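TcpB (Brucella melitensis, PDB 4LQC) is a bacterial TIR-family protein whose TIR domain has a flavodoxin-like alpha/beta fold, a kind of domain known chiefly for protein-protein interactions in signalling. Local coordinates at residues B[48-53]-B[80-84]; B[13-17]-B[68-74]; B[7-13]-B[35-41]; B[61-67]-B[94-100]. The protein carries 2 engineered substitutions. One frame throughout, in Å; residues are numbered along the deposited sequence.

Contacts 3 and 4 are the buried strand pairings. Both belong to one parallel sheet, and strands 7-14 and 60-68 join them directly through backbone bonds such as Ala12 N to Ile64 O. Contact 4 lies nearest the centre of the chain and is mainly aliphatic, whereas contact 3 is rich in aromatic rings. Contacts 1 and 2 are only partly buried and combine charged or polar groups with small apolar patches. Contact 1 joins two helices over the sheet. Contact 2 joins the end of strand 7-14, also used by contact 3, to the short helix 69-72. Phe71 of contact 2 packs against Leu49 and Leu81 of contact 1 and Val65 of contact 4.

Contact 1. Residues B[48-53]-B[80-84]; sequences SLRRKI and ELDGL
Glu80 lays its side chain across the first turn of the helix that starts at Leu49. Its chi1 is m and its chi2 is t, which carries the carboxylate to the backbone. Arg50 N donates to Glu80 OE2 at 2.9 Å, and the same OE2 lies 3.4 Å from Leu49 CB. The CA atoms of Arg50 and Glu80 are 6.0 Å apart. Ser48 is the N-cap, with phi/psi of -107/113 and chi1 t. Ser48 OG accepts a weak capping bond from Arg51 N at 3.4 Å. Regular helical bonds follow, from Lys52 N to Ser48 O and from Ile53 N to Leu49 O, both 2.8 Å. Two waters complete the polar end. One bonds to Ser48 OG at 2.9 Å and donates to Glu80 OE1 at 2.5 Å. The other accepts from Leu49 N and donates to Glu80 OE2, both at 2.8 Å. The arrangement is a helix N-terminus where a carboxylate from another helix takes the Arg50 amide directly and the Leu49 amide through a water. Beside it lies an apolar patch. Leu49 CD2 is 4.1 Å from Leu81 CD2 and 4.2 Å from Leu84 CD1. Ile53 CG1 is 3.9 Å from Leu84 CD2. Helix 49-57 and helix 78-83 are thus joined. Leu49 and Leu81 also pack on Phe71 of helix 69-72, and Ile53 meets Val65 and Ile95 of the sheet.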
# COMPACT_ATOMS: atom_id res chain seq x y z
N SER B 48 -7.25 -9.56 22.31
CA SER B 48 -6.24 -8.68 22.86
C SER B 48 -4.97 -8.77 22.02
O SER B 48 -4.31 -9.81 21.98
CB SER B 48 -5.96 -9.01 24.32
OG SER B 48 -4.93 -8.18 24.84
N LEU B 49 -4.64 -7.68 21.33
CA LEU B 49 -3.44 -7.62 20.51
C LEU B 49 -2.19 -7.89 21.33
O LEU B 49 -1.32 -8.68 20.94
CB LEU B 49 -3.33 -6.25 19.83
CG LEU B 49 -2.12 -6.01 18.92
CD1 LEU B 49 -2.07 -7.04 17.75
CD2 LEU B 49 -2.15 -4.60 18.38
N ARG B 50 -2.11 -7.24 22.49
CA ARG B 50 -0.95 -7.31 23.36
C ARG B 50 -0.73 -8.74 23.82
O ARG B 50 0.40 -9.24 23.80
CB ARG B 50 -1.16 -6.41 24.58
CG ARG B 50 -0.05 -6.42 25.62
CD ARG B 50 -0.38 -5.46 26.77
NE ARG B 50 -1.74 -5.67 27.27
CZ ARG B 50 -2.07 -6.57 28.20
NH1 ARG B 50 -1.15 -7.36 28.74
NH2 ARG B 50 -3.35 -6.70 28.58
N ARG B 51 -1.82 -9.38 24.24
CA ARG B 51 -1.77 -10.75 24.73
C ARG B 51 -1.47 -11.73 23.62
O ARG B 51 -0.73 -12.69 23.81
CB ARG B 51 -3.07 -11.11 25.44
CG ARG B 51 -3.19 -10.45 26.81
CD ARG B 51 -4.45 -10.89 27.54
NE ARG B 51 -4.48 -12.34 27.72
CZ ARG B 51 -3.88 -12.99 28.71
NH1 ARG B 51 -3.19 -12.31 29.63
NH2 ARG B 51 -3.97 -14.31 28.79
N LYS B 52 -2.05 -11.48 22.44
CA LYS B 52 -1.77 -12.33 21.29
C LYS B 52 -0.30 -12.22 20.86
O LYS B 52 0.34 -13.22 20.53
CB LYS B 52 -2.69 -11.95 20.13
CG LYS B 52 -4.06 -12.60 20.18
CD LYS B 52 -4.04 -13.96 19.46
CE LYS B 52 -5.45 -14.50 19.28
NZ LYS B 52 -5.55 -15.39 18.07
N ILE B 53 0.23 -10.99 20.86
CA ILE B 53 1.65 -10.77 20.60
C ILE B 53 2.54 -11.47 21.65
O ILE B 53 3.51 -12.16 21.31
CB ILE B 53 1.98 -9.28 20.57
CG1 ILE B 53 1.38 -8.63 19.32
CG2 ILE B 53 3.48 -9.06 20.62
CD1 ILE B 53 1.85 -9.24 18.03
N GLU B 80 -1.45 -0.16 22.39
CA GLU B 80 -1.07 -1.49 21.96
C GLU B 80 -0.52 -1.44 20.53
O GLU B 80 0.32 -2.27 20.17
CB GLU B 80 -2.26 -2.45 22.09
CG GLU B 80 -2.65 -2.72 23.56
CD GLU B 80 -3.60 -3.89 23.74
OE1 GLU B 80 -4.35 -3.89 24.73
OE2 GLU B 80 -3.62 -4.82 22.89
N LEU B 81 -0.96 -0.47 19.74
CA LEU B 81 -0.37 -0.23 18.41
C LEU B 81 1.02 0.37 18.57
O LEU B 81 2.01 -0.10 17.99
CB LEU B 81 -1.22 0.71 17.56
CG LEU B 81 -2.54 0.18 17.00
CD1 LEU B 81 -3.15 1.23 16.10
CD2 LEU B 81 -2.34 -1.13 16.23
N ASP B 82 1.09 1.43 19.37
CA ASP B 82 2.35 2.07 19.69
C ASP B 82 3.31 1.08 20.33
O ASP B 82 4.53 1.22 20.16
CB ASP B 82 2.12 3.25 20.64
CG ASP B 82 1.29 4.34 20.01
OD1 ASP B 82 1.09 4.32 18.77
OD2 ASP B 82 0.85 5.25 20.76
N GLY B 83 2.77 0.10 21.05
CA GLY B 83 3.56 -0.92 21.73
C GLY B 83 4.30 -1.87 20.79
O GLY B 83 5.36 -2.40 21.13
N LEU B 84 3.74 -2.09 19.61
CA LEU B 84 4.36 -2.93 18.59
C LEU B 84 5.74 -2.40 18.21
O LEU B 84 6.58 -3.14 17.70
CB LEU B 84 3.47 -2.96 17.34
CG LEU B 84 2.09 -3.62 17.54
CD1 LEU B 84 1.33 -3.69 16.23
CD2 LEU B 84 2.23 -5.01 18.14
O HOH W 1 -5.67 -5.63 25.98
O HOH W 2 -6.16 -5.37 21.96

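Contact 2. Residues B[13-17]-B[68-74]; sequences HAIED and SEHFFSK. Engineered in segment 13-17: Ile15 (natural residue Ser).
Ser68 is the N-cap of the short helix 69-72, with chi1 p. Its OG accepts from Phe71 N at 3.3 Å and donates a very short bond to Asp17 OD2 at 2.5 Å. His70, with chi1 m, points toward the 13-17 segment. Glu16 CB lies over its ring face, 3.7 Å from the centroid, in a CH-pi contact. His70 CB is 3.7 Å from Ala14 CB. Asp17 OD1 lies at the ring edge, 3.7 Å from His70 CD2. Phe71 is the closest match in register, its CA 5.0 Å from that of Ala14. Lys74 NZ makes a salt bridge with Glu16, at 3.0 Å from OE1 and 3.1 Å from OE2, while Lys74 CE is 3.9 Å from Ala14 CB. Ile15, an engineered residue, only grazes Lys74. Residues 15-17 are helical in phi/psi, and Asp17 N bonds to Ala14 O at 3.1 Å. A strand end and its following turn thus meet a short helix after a neighbouring parallel strand. Connecting segments gathered at the C-terminal edge of a parallel sheet are typical of flavodoxin-like folds, including TIR domains.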
# COMPACT_ATOMS: atom_id res chain seq x y z
N HIS B 13 -2.52 -11.41 12.00
CA HIS B 13 -3.16 -10.84 10.83
C HIS B 13 -4.66 -10.76 11.06
O HIS B 13 -5.21 -11.50 11.88
CB HIS B 13 -2.92 -11.77 9.66
CG HIS B 13 -3.39 -13.17 9.90
ND1 HIS B 13 -2.70 -14.06 10.70
CD2 HIS B 13 -4.49 -13.83 9.47
CE1 HIS B 13 -3.35 -15.21 10.74
NE2 HIS B 13 -4.44 -15.10 10.00
N ALA B 14 -5.32 -9.86 10.34
CA ALA B 14 -6.77 -9.83 10.32
C ALA B 14 -7.26 -11.03 9.52
O ALA B 14 -6.59 -11.50 8.61
CB ALA B 14 -7.25 -8.53 9.70
N ILE B 15 -8.43 -11.55 9.86
CA ILE B 15 -8.94 -12.71 9.13
C ILE B 15 -9.11 -12.42 7.65
O ILE B 15 -8.87 -13.29 6.82
CB ILE B 15 -10.27 -13.23 9.71
CG1 ILE B 15 -10.77 -14.41 8.86
CG2 ILE B 15 -11.30 -12.10 9.78
CD1 ILE B 15 -12.01 -15.08 9.41
N GLU B 16 -9.48 -11.19 7.31
CA GLU B 16 -9.76 -10.82 5.93
C GLU B 16 -8.54 -11.01 5.05
O GLU B 16 -8.66 -11.18 3.84
CB GLU B 16 -10.24 -9.37 5.85
CG GLU B 16 -11.65 -9.14 6.38
CD GLU B 16 -11.67 -8.80 7.86
OE1 GLU B 16 -10.59 -8.76 8.49
OE2 GLU B 16 -12.78 -8.57 8.40
N ASP B 17 -7.36 -10.98 5.68
CA ASP B 17 -6.09 -11.15 4.98
C ASP B 17 -5.63 -12.61 4.96
O ASP B 17 -4.66 -12.95 4.28
CB ASP B 17 -5.00 -10.34 5.68
CG ASP B 17 -5.17 -8.85 5.51
OD1 ASP B 17 -5.33 -8.38 4.36
OD2 ASP B 17 -5.14 -8.14 6.54
N SER B 68 -2.61 -3.96 7.66
CA SER B 68 -3.46 -3.69 6.52
C SER B 68 -4.68 -2.95 6.99
O SER B 68 -4.89 -2.77 8.18
CB SER B 68 -3.92 -4.98 5.86
OG SER B 68 -4.87 -5.66 6.67
N GLU B 69 -5.51 -2.53 6.04
CA GLU B 69 -6.76 -1.86 6.34
C GLU B 69 -7.62 -2.71 7.28
O GLU B 69 -8.19 -2.21 8.26
CB GLU B 69 -7.51 -1.58 5.03
CG GLU B 69 -8.60 -0.54 5.15
CD GLU B 69 -9.47 -0.48 3.91
OE1 GLU B 69 -9.20 -1.23 2.95
OE2 GLU B 69 -10.44 0.32 3.90
N HIS B 70 -7.69 -4.01 7.03
CA HIS B 70 -8.50 -4.90 7.87
C HIS B 70 -7.89 -5.08 9.24
O HIS B 70 -8.59 -5.39 10.21
CB HIS B 70 -8.67 -6.25 7.18
CG HIS B 70 -9.10 -6.12 5.76
ND1 HIS B 70 -10.39 -5.78 5.40
CD2 HIS B 70 -8.40 -6.24 4.60
CE1 HIS B 70 -10.47 -5.71 4.08
NE2 HIS B 70 -9.27 -5.98 3.58
N PHE B 71 -6.58 -4.88 9.34
CA PHE B 71 -5.95 -4.92 10.64
C PHE B 71 -6.42 -3.72 11.46
O PHE B 71 -7.01 -3.88 12.53
CB PHE B 71 -4.43 -4.92 10.51
CG PHE B 71 -3.72 -4.95 11.84
CD1 PHE B 71 -3.57 -6.15 12.52
CD2 PHE B 71 -3.22 -3.78 12.42
CE1 PHE B 71 -2.93 -6.19 13.76
CE2 PHE B 71 -2.58 -3.83 13.63
CZ PHE B 71 -2.44 -5.05 14.31
N PHE B 72 -6.19 -2.52 10.95
CA PHE B 72 -6.53 -1.32 11.72
C PHE B 72 -8.04 -1.19 11.95
O PHE B 72 -8.46 -0.61 12.94
CB PHE B 72 -6.01 -0.07 11.04
CG PHE B 72 -4.51 0.02 11.00
CD1 PHE B 72 -3.78 0.12 12.17
CD2 PHE B 72 -3.84 0.05 9.79
CE1 PHE B 72 -2.40 0.22 12.13
CE2 PHE B 72 -2.46 0.15 9.74
CZ PHE B 72 -1.74 0.23 10.92
N SER B 73 -8.84 -1.74 11.04
CA SER B 73 -10.30 -1.64 11.16
C SER B 73 -10.82 -2.31 12.42
O SER B 73 -11.93 -2.01 12.87
CB SER B 73 -11.01 -2.23 9.94
OG SER B 73 -11.02 -3.64 10.01
N LYS B 74 -10.03 -3.20 13.01
CA LYS B 74 -10.42 -3.88 14.24
C LYS B 74 -10.44 -2.90 15.41
O LYS B 74 -10.88 -3.25 16.49
CB LYS B 74 -9.47 -5.05 14.57
CG LYS B 74 -9.25 -6.05 13.45
CD LYS B 74 -10.54 -6.79 13.07
CE LYS B 74 -10.44 -7.37 11.66
NZ LYS B 74 -11.69 -8.08 11.25

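Contact 3. Residues B[7-13]-B[35-41]; sequences YDFFIAH and KIFYDAY. Engineered in segment 7-13: Ala12 (natural residue Ser).
The two strands run parallel, with Phe9 paired to Ile36 (CA-CA 4.7 Å) and Phe10 to Phe37 (4.3 Å). Phe9 N donates to Lys35 O at 3.1 Å, Phe37 N to Phe9 O at 2.8 Å, and Ile11 N to Phe37 O at 2.9 Å. At the start, Lys35 N donates to Asp8 OD2 at 2.6 Å. The Tyr7 ring fills a slot between two neighbours. Lys35 CB lies over one face, 3.8 Å from the centroid. The Phe37 ring stacks on the opposite face, with centroids 3.9 Å apart and planes at 12°. On the face bearing Phe10 and Phe37, Phe10 CB is 3.8 Å from Phe37 CB and sits over the Tyr41 ring, 3.9 Å from its centroid. This pairing closes the beta-alpha-beta unit of strand 7-14, helix 18-31 and strand 36-43, the opening unit of the TIR sheet. Tyr38 and Val22 of that helix touch. On the face of Phe9 and Ile36, Phe9 CB is 3.9 Å from Ile36 CG2. Ile11 CG2 rests in the notch between Ile36 and Tyr38, 4.1 Å from Ile36 CG2 and 4.2 Å from Tyr38 CB. After Phe37 the chain makes a short turn, with Tyr41 N bonded to Tyr38 O at 3.0 Å, and then rejoins the neighbouring strand at Tyr41. His13, with chi1 p, sets its CE1 3.4 Å from Tyr38 O, and His13 N bonds weakly to Tyr41 O at 3.3 Å.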
# COMPACT_ATOMS: atom_id res chain seq x y z
N TYR B 7 9.64 -21.85 17.44
CA TYR B 7 9.51 -21.50 16.02
C TYR B 7 10.28 -20.25 15.64
O TYR B 7 10.75 -19.52 16.51
CB TYR B 7 8.04 -21.30 15.67
CG TYR B 7 7.34 -22.58 15.28
CD1 TYR B 7 7.71 -23.80 15.84
CD2 TYR B 7 6.33 -22.56 14.34
CE1 TYR B 7 7.06 -24.98 15.47
CE2 TYR B 7 5.69 -23.73 13.97
CZ TYR B 7 6.06 -24.93 14.53
OH TYR B 7 5.40 -26.08 14.13
N ASP B 8 10.38 -20.00 14.34
CA ASP B 8 11.01 -18.79 13.83
C ASP B 8 10.06 -17.59 13.83
O ASP B 8 10.44 -16.49 14.24
CB ASP B 8 11.57 -19.02 12.42
CG ASP B 8 12.44 -20.27 12.34
OD1 ASP B 8 13.49 -20.29 13.01
OD2 ASP B 8 12.08 -21.22 11.61
N PHE B 9 8.82 -17.78 13.37
CA PHE B 9 7.87 -16.67 13.29
C PHE B 9 6.47 -17.09 13.71
O PHE B 9 6.08 -18.24 13.53
CB PHE B 9 7.75 -16.19 11.85
CG PHE B 9 9.03 -15.70 11.27
CD1 PHE B 9 9.51 -14.44 11.60
CD2 PHE B 9 9.75 -16.48 10.38
CE1 PHE B 9 10.70 -13.97 11.07
CE2 PHE B 9 10.94 -16.02 9.84
CZ PHE B 9 11.41 -14.76 10.18
N PHE B 10 5.71 -16.15 14.28
CA PHE B 10 4.25 -16.26 14.24
C PHE B 10 3.81 -15.09 13.39
O PHE B 10 4.52 -14.07 13.31
CB PHE B 10 3.60 -16.24 15.63
CG PHE B 10 3.74 -14.93 16.37
CD1 PHE B 10 2.70 -14.00 16.38
CD2 PHE B 10 4.90 -14.64 17.08
CE1 PHE B 10 2.82 -12.81 17.07
CE2 PHE B 10 5.02 -13.45 17.77
CZ PHE B 10 3.98 -12.53 17.76
N ILE B 11 2.66 -15.22 12.72
CA ILE B 11 2.15 -14.13 11.90
C ILE B 11 0.73 -13.72 12.27
O ILE B 11 -0.24 -14.42 11.96
CB ILE B 11 2.30 -14.41 10.39
CG1 ILE B 11 1.72 -13.27 9.58
CG2 ILE B 11 1.65 -15.71 10.02
CD1 ILE B 11 2.27 -13.18 8.17
N ALA B 12 0.65 -12.58 12.96
CA ALA B 12 -0.61 -11.99 13.38
C ALA B 12 -1.23 -11.21 12.23
O ALA B 12 -0.56 -10.43 11.57
CB ALA B 12 -0.38 -11.06 14.58
N HIS B 13 -2.52 -11.41 12.00
CA HIS B 13 -3.16 -10.84 10.83
C HIS B 13 -4.66 -10.76 11.06
O HIS B 13 -5.21 -11.50 11.88
CB HIS B 13 -2.92 -11.77 9.66
CG HIS B 13 -3.39 -13.17 9.90
ND1 HIS B 13 -2.70 -14.06 10.70
CD2 HIS B 13 -4.49 -13.83 9.47
CE1 HIS B 13 -3.35 -15.21 10.74
NE2 HIS B 13 -4.44 -15.10 10.00
N LYS B 35 10.06 -22.23 10.27
CA LYS B 35 8.90 -22.68 11.03
C LYS B 35 8.02 -21.48 11.43
O LYS B 35 8.49 -20.55 12.07
CB LYS B 35 9.35 -23.50 12.25
CG LYS B 35 10.37 -24.59 11.88
CD LYS B 35 10.75 -25.52 13.04
CE LYS B 35 12.20 -25.32 13.48
NZ LYS B 35 13.18 -25.30 12.34
N ILE B 36 6.74 -21.51 11.02
CA ILE B 36 5.83 -20.38 11.23
C ILE B 36 4.49 -20.79 11.81
O ILE B 36 3.82 -21.69 11.26
CB ILE B 36 5.49 -19.66 9.91
CG1 ILE B 36 6.74 -19.52 9.06
CG2 ILE B 36 4.90 -18.27 10.16
CD1 ILE B 36 6.55 -20.12 7.74
N PHE B 37 4.11 -20.13 12.91
CA PHE B 37 2.77 -20.24 13.47
C PHE B 37 1.84 -19.27 12.73
O PHE B 37 2.21 -18.11 12.46
CB PHE B 37 2.76 -19.88 14.97
CG PHE B 37 3.31 -20.96 15.86
CD1 PHE B 37 2.69 -22.20 15.94
CD2 PHE B 37 4.43 -20.73 16.65
CE1 PHE B 37 3.18 -23.18 16.76
CE2 PHE B 37 4.92 -21.70 17.48
CZ PHE B 37 4.30 -22.94 17.54
N TYR B 38 0.63 -19.72 12.44
CA TYR B 38 -0.26 -18.99 11.56
C TYR B 38 -1.71 -19.07 12.01
O TYR B 38 -2.32 -18.06 12.35
CB TYR B 38 -0.04 -19.54 10.14
CG TYR B 38 -1.11 -19.37 9.10
CD1 TYR B 38 -1.75 -18.15 8.90
CD2 TYR B 38 -1.40 -20.41 8.23
CE1 TYR B 38 -2.70 -18.01 7.91
CE2 TYR B 38 -2.33 -20.28 7.25
CZ TYR B 38 -2.99 -19.08 7.08
OH TYR B 38 -3.93 -18.96 6.07
N ASP B 39 -2.25 -20.29 12.04
CA ASP B 39 -3.68 -20.49 12.30
C ASP B 39 -4.23 -19.88 13.59
O ASP B 39 -5.36 -19.40 13.60
CB ASP B 39 -4.04 -21.98 12.27
CG ASP B 39 -5.50 -22.22 12.61
OD1 ASP B 39 -6.37 -21.89 11.78
OD2 ASP B 39 -5.79 -22.74 13.70
N ALA B 40 -3.44 -19.91 14.67
CA ALA B 40 -3.90 -19.45 15.98
C ALA B 40 -3.68 -17.96 16.18
O ALA B 40 -3.96 -17.41 17.25
CB ALA B 40 -3.22 -20.24 17.12
N TYR B 41 -3.18 -17.30 15.15
CA TYR B 41 -2.86 -15.89 15.27
C TYR B 41 -3.73 -15.01 14.38
O TYR B 41 -3.34 -13.91 14.02
CB TYR B 41 -1.37 -15.67 15.04
CG TYR B 41 -0.59 -16.29 16.17
CD1 TYR B 41 -0.45 -15.62 17.38
CD2 TYR B 41 -0.06 -17.56 16.06
CE1 TYR B 41 0.22 -16.19 18.43
CE2 TYR B 41 0.63 -18.14 17.12
CZ TYR B 41 0.76 -17.45 18.30
OH TYR B 41 1.42 -18.01 19.36

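Contact 4. Residues B[61-67]-B[94-100]; sequences KFGIVVL and RILPIWH
Strands 62-67 and 95-100 run parallel, their axes 4.6 Å apart at closest and crossing at -23°. Bridges pair Gly63 with Ile95, Ile64 with Leu96, Val65 with Pro97, Val66 with Ile98 and Leu67 with Trp99, at CA-CA distances of 4.6 to 5.0 Å. Gly63 N donates to Arg94 O at 2.6 Å and Leu96 N to Gly63 O at 2.5 Å. Then Val65 N donates to Leu96 O at 3.3 Å, Ile98 N to Val65 O at 2.8 Å, Leu67 N to Ile98 O at 2.7 Å and His100 N to Leu67 O at 2.9 Å. Arg94 NE adds a bond to Lys61 O at 3.0 Å, and Arg94 NH2 bonds to the carbonyls of Leu57 and Ser60. A CB on Gly63 would lie only 3.0 Å from Ile95 CD1. On the face of Ile64, Val66, Leu96 and Ile98, Ile64 CG2 meets Ile98 CD1 at 3.5 Å, and helix 18-31 packs on this face. On the other, Val65 CG2 is 3.7 Å from Ile95 CG2, and both residues pack on Ile53 of helix 49-57. Leu67 CD1 is 3.7 Å from Pro97 CB. Two adjacent parallel strands with helices on both faces are the core of the flavodoxin-like TIR fold, whose strand order is 2-1-3-4-5.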
# COMPACT_ATOMS: atom_id res chain seq x y z
N LYS B 61 10.79 -16.88 17.71
CA LYS B 61 11.87 -15.90 17.74
C LYS B 61 11.33 -14.53 17.38
O LYS B 61 11.60 -13.55 18.07
CB LYS B 61 13.03 -16.27 16.79
CG LYS B 61 13.84 -17.49 17.23
CD LYS B 61 15.04 -17.74 16.31
CE LYS B 61 15.17 -19.21 15.91
NZ LYS B 61 15.18 -20.15 17.09
N PHE B 62 10.54 -14.46 16.31
CA PHE B 62 10.04 -13.19 15.80
C PHE B 62 8.53 -13.12 15.60
O PHE B 62 7.87 -14.13 15.46
CB PHE B 62 10.75 -12.85 14.49
CG PHE B 62 12.19 -12.47 14.67
CD1 PHE B 62 12.53 -11.19 15.11
CD2 PHE B 62 13.20 -13.38 14.42
CE1 PHE B 62 13.85 -10.84 15.27
CE2 PHE B 62 14.52 -13.04 14.59
CZ PHE B 62 14.85 -11.77 15.01
N GLY B 63 8.01 -11.90 15.60
CA GLY B 63 6.61 -11.67 15.33
C GLY B 63 6.41 -10.83 14.07
O GLY B 63 7.02 -9.77 13.90
N ILE B 64 5.57 -11.34 13.18
CA ILE B 64 5.16 -10.61 12.00
C ILE B 64 3.74 -10.12 12.23
O ILE B 64 2.87 -10.88 12.65
CB ILE B 64 5.17 -11.50 10.74
CG1 ILE B 64 6.57 -12.09 10.50
CG2 ILE B 64 4.75 -10.71 9.52
CD1 ILE B 64 6.62 -13.09 9.36
N VAL B 65 3.52 -8.84 11.99
CA VAL B 65 2.18 -8.29 12.06
C VAL B 65 1.86 -7.69 10.69
O VAL B 65 2.53 -6.77 10.22
CB VAL B 65 2.10 -7.18 13.09
CG1 VAL B 65 0.65 -6.80 13.32
CG2 VAL B 65 2.73 -7.62 14.40
N VAL B 66 0.84 -8.24 10.05
CA VAL B 66 0.41 -7.75 8.76
C VAL B 66 -0.45 -6.49 8.93
O VAL B 66 -1.64 -6.59 9.24
CB VAL B 66 -0.37 -8.83 8.03
CG1 VAL B 66 -0.70 -8.40 6.60
CG2 VAL B 66 0.44 -10.10 8.03
N LEU B 67 0.16 -5.33 8.73
CA LEU B 67 -0.50 -4.04 8.86
C LEU B 67 -1.32 -3.65 7.64
O LEU B 67 -0.79 -3.07 6.70
CB LEU B 67 0.55 -2.96 9.09
CG LEU B 67 1.31 -3.03 10.41
CD1 LEU B 67 2.11 -1.73 10.57
CD2 LEU B 67 0.34 -3.22 11.56
N ARG B 94 11.51 -7.67 18.32
CA ARG B 94 11.12 -8.99 17.87
C ARG B 94 9.84 -8.88 17.06
O ARG B 94 9.31 -9.89 16.60
CB ARG B 94 10.94 -9.93 19.06
CG ARG B 94 12.23 -10.21 19.85
CD ARG B 94 11.95 -10.99 21.13
NE ARG B 94 11.41 -12.33 20.85
CZ ARG B 94 10.87 -13.14 21.75
NH1 ARG B 94 10.79 -12.77 23.02
NH2 ARG B 94 10.40 -14.33 21.39
N ILE B 95 9.33 -7.66 16.88
CA ILE B 95 8.12 -7.43 16.09
C ILE B 95 8.47 -6.80 14.74
O ILE B 95 9.08 -5.74 14.68
CB ILE B 95 7.09 -6.55 16.85
CG1 ILE B 95 6.70 -7.20 18.19
CG2 ILE B 95 5.82 -6.36 16.03
CD1 ILE B 95 5.78 -8.38 18.03
N LEU B 96 8.07 -7.46 13.65
CA LEU B 96 8.35 -6.99 12.29
C LEU B 96 7.04 -6.75 11.58
O LEU B 96 6.42 -7.68 11.08
CB LEU B 96 9.12 -8.05 11.51
CG LEU B 96 10.22 -8.75 12.30
CD1 LEU B 96 10.73 -9.97 11.55
CD2 LEU B 96 11.35 -7.77 12.56
N PRO B 97 6.61 -5.49 11.54
CA PRO B 97 5.41 -5.10 10.80
C PRO B 97 5.63 -5.28 9.32
O PRO B 97 6.75 -5.09 8.83
CB PRO B 97 5.31 -3.59 11.07
CG PRO B 97 6.10 -3.38 12.32
CD PRO B 97 7.23 -4.34 12.21
N ILE B 98 4.57 -5.64 8.60
CA ILE B 98 4.59 -5.56 7.15
C ILE B 98 3.40 -4.73 6.71
O ILE B 98 2.25 -5.07 7.05
CB ILE B 98 4.48 -6.93 6.50
CG1 ILE B 98 5.70 -7.77 6.85
CG2 ILE B 98 4.40 -6.77 4.98
CD1 ILE B 98 5.55 -9.22 6.46
N TRP B 99 3.68 -3.65 5.98
CA TRP B 99 2.63 -2.77 5.48
C TRP B 99 2.02 -3.44 4.26
O TRP B 99 2.74 -3.81 3.33
CB TRP B 99 3.21 -1.42 5.07
CG TRP B 99 3.69 -0.55 6.20
CD1 TRP B 99 4.28 -0.96 7.37
CD2 TRP B 99 3.59 0.88 6.28
NE1 TRP B 99 4.57 0.14 8.16
CE2 TRP B 99 4.15 1.27 7.51
CE3 TRP B 99 3.09 1.86 5.42
CZ2 TRP B 99 4.23 2.62 7.90
CZ3 TRP B 99 3.16 3.19 5.81
CH2 TRP B 99 3.72 3.56 7.04
N HIS B 100 0.70 -3.59 4.26
CA HIS B 100 0.04 -4.23 3.11
C HIS B 100 -1.21 -3.48 2.66
O HIS B 100 -2.23 -3.44 3.35
CB HIS B 100 -0.27 -5.70 3.43
CG HIS B 100 -0.80 -6.49 2.28
ND1 HIS B 100 -0.13 -6.60 1.07
CD2 HIS B 100 -1.93 -7.23 2.14
CE1 HIS B 100 -0.83 -7.36 0.25
NE2 HIS B 100 -1.92 -7.75 0.87